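PDB 4P4P: DNA polymerase beta, which catalyses template-directed addition of deoxynucleotides to the 3' end of DNA and probably takes part in base excision repair. Local coordinates for a contact of chain A with DNA. Sequence-based numbering; all coordinates share one arbitrary frame.

Contact 1: a contact of chain A with DNA. Residues 196, 198, 273, 275, 289-291. With nucleotides of chain B.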
loop_
_atom_site.group_PDB
_atom_site.type_symbol
_atom_site.label_atom_id
_atom_site.label_comp_id
_atom_site.label_asym_id
_atom_site.label_seq_id
_atom_site.Cartn_x
_atom_site.Cartn_y
_atom_site.Cartn_z
ATOM N N ASP A 196 3.398 9.270 3.964
ATOM C CA ASP A 196 2.582 9.206 2.757
ATOM C C ASP A 196 1.087 9.203 3.030
ATOM O O ASP A 196 0.649 9.287 4.175
ATOM C CB ASP A 196 2.961 8.001 1.876
ATOM C CG ASP A 196 2.623 6.660 2.527
ATOM O OD1 ASP A 196 2.018 6.661 3.620
ATOM O OD2 ASP A 196 2.955 5.608 1.937
ATOM N N ASP A 198 -2.096 6.887 2.391
ATOM C CA ASP A 198 -2.258 5.459 2.154
ATOM C C ASP A 198 -3.756 5.136 2.184
ATOM O O ASP A 198 -4.376 5.039 3.245
ATOM C CB ASP A 198 -1.388 4.714 3.183
ATOM C CG ASP A 198 -1.907 3.347 3.558
ATOM O OD1 ASP A 198 -2.595 2.692 2.750
ATOM O OD2 ASP A 198 -1.575 2.912 4.681
ATOM N N ASP A 273 -0.562 6.204 -2.092
ATOM C CA ASP A 273 -0.871 4.844 -2.492
ATOM C C ASP A 273 -2.380 4.673 -2.454
ATOM O O ASP A 273 -3.045 5.164 -1.548
ATOM C CB ASP A 273 -0.211 3.823 -1.562
ATOM C CG ASP A 273 1.290 3.731 -1.755
ATOM O OD1 ASP A 273 1.813 4.316 -2.725
ATOM O OD2 ASP A 273 1.948 3.052 -0.945
ATOM N N ARG A 275 -5.180 1.493 -2.853
ATOM C CA ARG A 275 -5.481 0.083 -3.084
ATOM C C ARG A 275 -6.988 -0.163 -3.223
ATOM O O ARG A 275 -7.791 0.316 -2.415
ATOM C CB ARG A 275 -4.872 -0.782 -1.980
ATOM C CG ARG A 275 -3.347 -0.759 -1.974
ATOM C CD ARG A 275 -2.805 -1.456 -0.748
ATOM N NE ARG A 275 -1.343 -1.471 -0.680
ATOM C CZ ARG A 275 -0.608 -0.493 -0.155
ATOM N NH1 ARG A 275 -1.189 0.601 0.335
ATOM N NH2 ARG A 275 0.707 -0.613 -0.119
ATOM N N PHE A 289 -3.195 -2.283 6.268
ATOM C CA PHE A 289 -2.654 -1.048 5.733
ATOM C C PHE A 289 -2.597 0.072 6.770
ATOM O O PHE A 289 -2.147 1.170 6.471
ATOM C CB PHE A 289 -3.369 -0.669 4.437
ATOM C CG PHE A 289 -3.205 -1.708 3.360
ATOM C CD1 PHE A 289 -1.941 -2.080 2.941
ATOM C CD2 PHE A 289 -4.305 -2.330 2.791
ATOM C CE1 PHE A 289 -1.772 -3.051 1.970
ATOM C CE2 PHE A 289 -4.141 -3.292 1.818
ATOM C CZ PHE A 289 -2.869 -3.654 1.407
ATOM N N THR A 290 -3.020 -0.244 7.993
ATOM C CA THR A 290 -2.852 0.637 9.143
ATOM C C THR A 290 -1.562 0.253 9.848
ATOM O O THR A 290 -0.916 1.084 10.490
ATOM C CB THR A 290 -4.040 0.497 10.128
ATOM O OG1 THR A 290 -5.242 0.946 9.492
ATOM C CG2 THR A 290 -3.813 1.318 11.400
ATOM N N GLY A 291 -1.185 -1.012 9.725
ATOM C CA GLY A 291 0.038 -1.489 10.350
ATOM C C GLY A 291 0.023 -1.317 11.863
ATOM O O GLY A 291 -1.035 -1.383 12.495
ATOM P P DC B 6 7.485 2.455 -0.725
ATOM O OP1 DC B 6 6.973 3.814 -0.997
ATOM O OP2 DC B 6 8.668 2.263 0.137
ATOM O "O5'" DC B 6 6.319 1.547 -0.095
ATOM C "C5'" DC B 6 4.960 1.731 -0.501
ATOM C "C4'" DC B 6 4.042 0.827 0.296
ATOM O "O4'" DC B 6 4.277 -0.538 -0.120
ATOM C "C3'" DC B 6 4.330 0.751 1.793
ATOM O "O3'" DC B 6 4.018 1.965 2.468
ATOM C "C2'" DC B 6 3.546 -0.488 2.168
ATOM C "C1'" DC B 6 3.982 -1.369 0.991
ATOM N N1 DC B 6 5.127 -2.294 1.242
ATOM C C2 DC B 6 4.775 -3.585 1.620
ATOM O O2 DC B 6 3.570 -3.846 1.739
ATOM N N3 DC B 6 5.742 -4.497 1.848
ATOM C C4 DC B 6 7.023 -4.174 1.718
ATOM N N4 DC B 6 7.905 -5.152 1.978
ATOM C C5 DC B 6 7.422 -2.853 1.332
ATOM C C6 DC B 6 6.443 -1.951 1.099
ATOM P P DT B 7 2.548 2.248 3.058
ATOM O OP1 DT B 7 1.557 1.945 2.006
ATOM O OP2 DT B 7 2.568 3.596 3.676
ATOM O "O5'" DT B 7 2.411 1.196 4.266
ATOM C "C5'" DT B 7 1.175 1.122 4.964
ATOM C "C4'" DT B 7 1.090 -0.168 5.747
ATOM O "O4'" DT B 7 1.705 -1.251 5.008
ATOM C "C3'" DT B 7 1.853 -0.172 7.061
ATOM O "O3'" DT B 7 1.080 0.513 8.028
ATOM C "C2'" DT B 7 1.930 -1.662 7.346
ATOM C "C1'" DT B 7 1.969 -2.277 5.946
ATOM N N1 DT B 7 3.290 -2.853 5.647
ATOM C C2 DT B 7 3.392 -4.214 5.644
ATOM O O2 DT B 7 2.440 -4.932 5.863
ATOM N N3 DT B 7 4.647 -4.683 5.365
ATOM C C4 DT B 7 5.779 -3.932 5.098
ATOM O O4 DT B 7 6.862 -4.459 4.872
ATOM C C5 DT B 7 5.603 -2.502 5.129
ATOM C C7 DT B 7 6.767 -1.579 4.871
ATOM C C6 DT B 7 4.378 -2.037 5.402
HETATM O O HOH W 1 1.815 -3.315 -0.226
#

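Contact 2: a contact of chain A with DNA. Residues 105-106, 245, 271. With nucleotides of chain B.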
loop_
_atom_site.group_PDB
_atom_site.type_symbol
_atom_site.label_atom_id
_atom_site.label_comp_id
_atom_site.label_asym_id
_atom_site.label_seq_id
_atom_site.Cartn_x
_atom_site.Cartn_y
_atom_site.Cartn_z
ATOM N N HIS A 105 13.758 6.149 -3.825
ATOM C CA HIS A 105 12.684 5.244 -4.236
ATOM C C HIS A 105 12.992 4.568 -5.577
ATOM O O HIS A 105 13.299 5.235 -6.565
ATOM C CB HIS A 105 11.351 5.989 -4.321
ATOM C CG HIS A 105 10.231 5.142 -4.848
ATOM N ND1 HIS A 105 9.205 4.681 -4.050
ATOM C CD2 HIS A 105 9.998 4.652 -6.086
ATOM C CE1 HIS A 105 8.377 3.955 -4.782
ATOM N NE2 HIS A 105 8.837 3.916 -6.017
ATOM N N GLY A 106 12.921 3.247 -5.608
ATOM C CA GLY A 106 13.192 2.521 -6.829
ATOM C C GLY A 106 14.553 1.860 -6.815
ATOM O O GLY A 106 14.859 1.022 -7.662
ATOM N N MET A 245 0.634 3.574 -7.029
ATOM C CA MET A 245 1.625 4.303 -6.224
ATOM C C MET A 245 2.125 5.495 -7.034
ATOM O O MET A 245 2.589 5.328 -8.155
ATOM C CB MET A 245 2.812 3.401 -5.859
ATOM C CG MET A 245 2.425 2.186 -5.013
ATOM S SD MET A 245 3.832 1.316 -4.279
ATOM C CE MET A 245 4.730 0.822 -5.749
ATOM N N ARG A 271 3.747 11.274 -1.482
ATOM C CA ARG A 271 3.528 9.896 -1.890
ATOM C C ARG A 271 2.073 9.514 -1.601
ATOM O O ARG A 271 1.586 9.694 -0.486
ATOM C CB ARG A 271 4.497 8.962 -1.179
ATOM C CG ARG A 271 5.893 8.958 -1.804
ATOM C CD ARG A 271 5.924 8.069 -3.057
ATOM N NE ARG A 271 5.829 6.659 -2.701
ATOM C CZ ARG A 271 4.723 5.928 -2.818
ATOM N NH1 ARG A 271 3.617 6.476 -3.304
ATOM N NH2 ARG A 271 4.725 4.645 -2.463
ATOM P P DA B 5 12.829 0.208 -3.169
ATOM O OP1 DA B 5 13.122 1.654 -3.286
ATOM O OP2 DA B 5 13.461 -0.636 -2.133
ATOM O "O5'" DA B 5 11.242 0.062 -2.987
ATOM C "C5'" DA B 5 10.366 0.699 -3.906
ATOM C "C4'" DA B 5 8.931 0.315 -3.620
ATOM O "O4'" DA B 5 8.773 -1.108 -3.827
ATOM C "C3'" DA B 5 8.488 0.558 -2.188
ATOM O "O3'" DA B 5 7.782 1.759 -2.134
ATOM C "C2'" DA B 5 7.498 -0.562 -1.895
ATOM C "C1'" DA B 5 7.750 -1.594 -2.985
ATOM N N9 DA B 5 8.148 -2.885 -2.434
ATOM C C8 DA B 5 9.400 -3.298 -2.076
ATOM N N7 DA B 5 9.434 -4.524 -1.609
ATOM C C5 DA B 5 8.109 -4.937 -1.663
ATOM C C6 DA B 5 7.465 -6.143 -1.311
ATOM N N6 DA B 5 8.106 -7.207 -0.812
ATOM N N1 DA B 5 6.128 -6.209 -1.497
ATOM C C2 DA B 5 5.483 -5.152 -2.000
ATOM N N3 DA B 5 5.978 -3.970 -2.365
ATOM C C4 DA B 5 7.307 -3.932 -2.166
ATOM P P DC B 6 7.485 2.455 -0.725
ATOM O OP1 DC B 6 6.973 3.814 -0.997
ATOM O OP2 DC B 6 8.668 2.263 0.137
ATOM O "O5'" DC B 6 6.319 1.547 -0.095
ATOM C "C5'" DC B 6 4.960 1.731 -0.501
ATOM C "C4'" DC B 6 4.042 0.827 0.296
ATOM O "O4'" DC B 6 4.277 -0.538 -0.120
ATOM C "C3'" DC B 6 4.330 0.751 1.793
ATOM O "O3'" DC B 6 4.018 1.965 2.468
ATOM C "C2'" DC B 6 3.546 -0.488 2.168
ATOM C "C1'" DC B 6 3.982 -1.369 0.991
ATOM N N1 DC B 6 5.127 -2.294 1.242
ATOM C C2 DC B 6 4.775 -3.585 1.620
ATOM O O2 DC B 6 3.570 -3.846 1.739
ATOM N N3 DC B 6 5.742 -4.497 1.848
ATOM C C4 DC B 6 7.023 -4.174 1.718
ATOM N N4 DC B 6 7.905 -5.152 1.978
ATOM C C5 DC B 6 7.422 -2.853 1.332
ATOM C C6 DC B 6 6.443 -1.951 1.099
HETATM O O HOH W 2 8.481 5.956 -1.666
#

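Contact 1: a contact of chain A with DNA
Arg275 and three acidic residues, Asp196, Asp198 and Asp273, surround the phosphate of DT7, the last modelled nucleotide of chain B. The three aspartates are the catalytic carboxylates of the family X palm, and the first two are known magnesium ligands. With its phosphate here and its sugar beside Phe289, Thr290 and Gly291, DT7 appears to occupy the position of a just-inserted nucleotide, as fits a nick complex. From Arg275 CB, CG is anti to the carbonyl carbon and the chain runs extended from CG to NE, off strand 270-277 toward the DNA; CD lies over the rim of the Phe289 ring, and chi4 (86°) turns the guanidinium across the chain. Phe289 CE1 sits above one guanidinium face, toward its rim, while C4' of DC6 meets the guanidinium edge in plane. NH1 and NH2 both point toward DT7 OP1, at 3.5 and 3.4 Å, two weak hydrogen bonds within a charge pairing. NH1 also forms a salt bridge with Asp198 OD1 (3.5 Å), and NH2 one with Asp273 OD2, which probably limits rotation of the tip. Asp198 CG is roughly opposite the backbone N (chi1 151°), bringing OD2 within 3.3 Å of C5' of DT7. Asp196 OD2 sits 2.7 Å from DT7 OP2, an acceptor facing an acceptor and so doubtful; Asp196 OD1 and Asp273 OD2 meet OP2 and OP1 likewise, and a metal would normally lie between such groups. After helix 282-290, Gly291 N comes 3.2 Å from DT7 O3', the 3'-hydroxyl oxygen. On the minor-groove side, Arg275 NH2 hydrogen-bonds to water 1 (2.9 Å), which reaches the cytosine carbonyl O2 of DC6 at 2.7 Å.

Contact 2: a contact of chain A with DNA
The His105 imidazole turns one face to DA5, whose sugar carbon C5' lies 3.9 Å above the ring plane toward the rim, and presents an edge to DC6 OP1. The Arg271 guanidinium meets the DNA edge-on, with the DC6 phosphorus and water 2 lying in its plane. From that edge NH2 gives a hydrogen bond and salt bridge to DC6 OP1 (2.8 Å, 161° at the hydrogen), the oxygen only 11° out of plane. The arginine reaches this oxygen by folding, with chi2 at -80° and chi3 similarly bent. Water 2 ties the two flat groups together: it hydrogen-bonds to His105 ND1 at 2.8 Å and to Arg271 NE at 2.9 Å, and itself lies 2.7 Å from DC6 OP1. That phosphate oxygen is thus held by Arg271 both directly and through solvent. Met245 touches the sugar instead: with CG anti to the carbonyl carbon and chi2 nearly straight, SD comes 4.0 Å from C5' of DC6. One nucleotide upstream, the backbone N of Gly106 hydrogen-bonds to DA5 OP1 (2.8 Å). The bonds engage the sugar-phosphate backbone, consistent with binding that does not depend on base sequence. His105 and Gly106 belong to the helix-hairpin-helix turn between helices 94-101 and 109-119 in the fingers region, whereas Met245 and Arg271 stand on palm strands 243-248 and 270-277.

Contact 1 and contact 2 have C-alpha centres about 13 Å apart and grip successive nucleotides of the same DNA strand. Strand 270-277 joins them, giving Arg271 to contact 2 and Asp273 and Arg275 to contact 1, and DC6 takes part in both. Contact 2 adds the helix-hairpin-helix turn, which grips the DA5 phosphate, while strand 270-277 serves both contacts. Holding consecutive phosphates upstream would help to position the terminal nucleotide at the catalytic carboxylates, as expected for a repair polymerase bound to a nick.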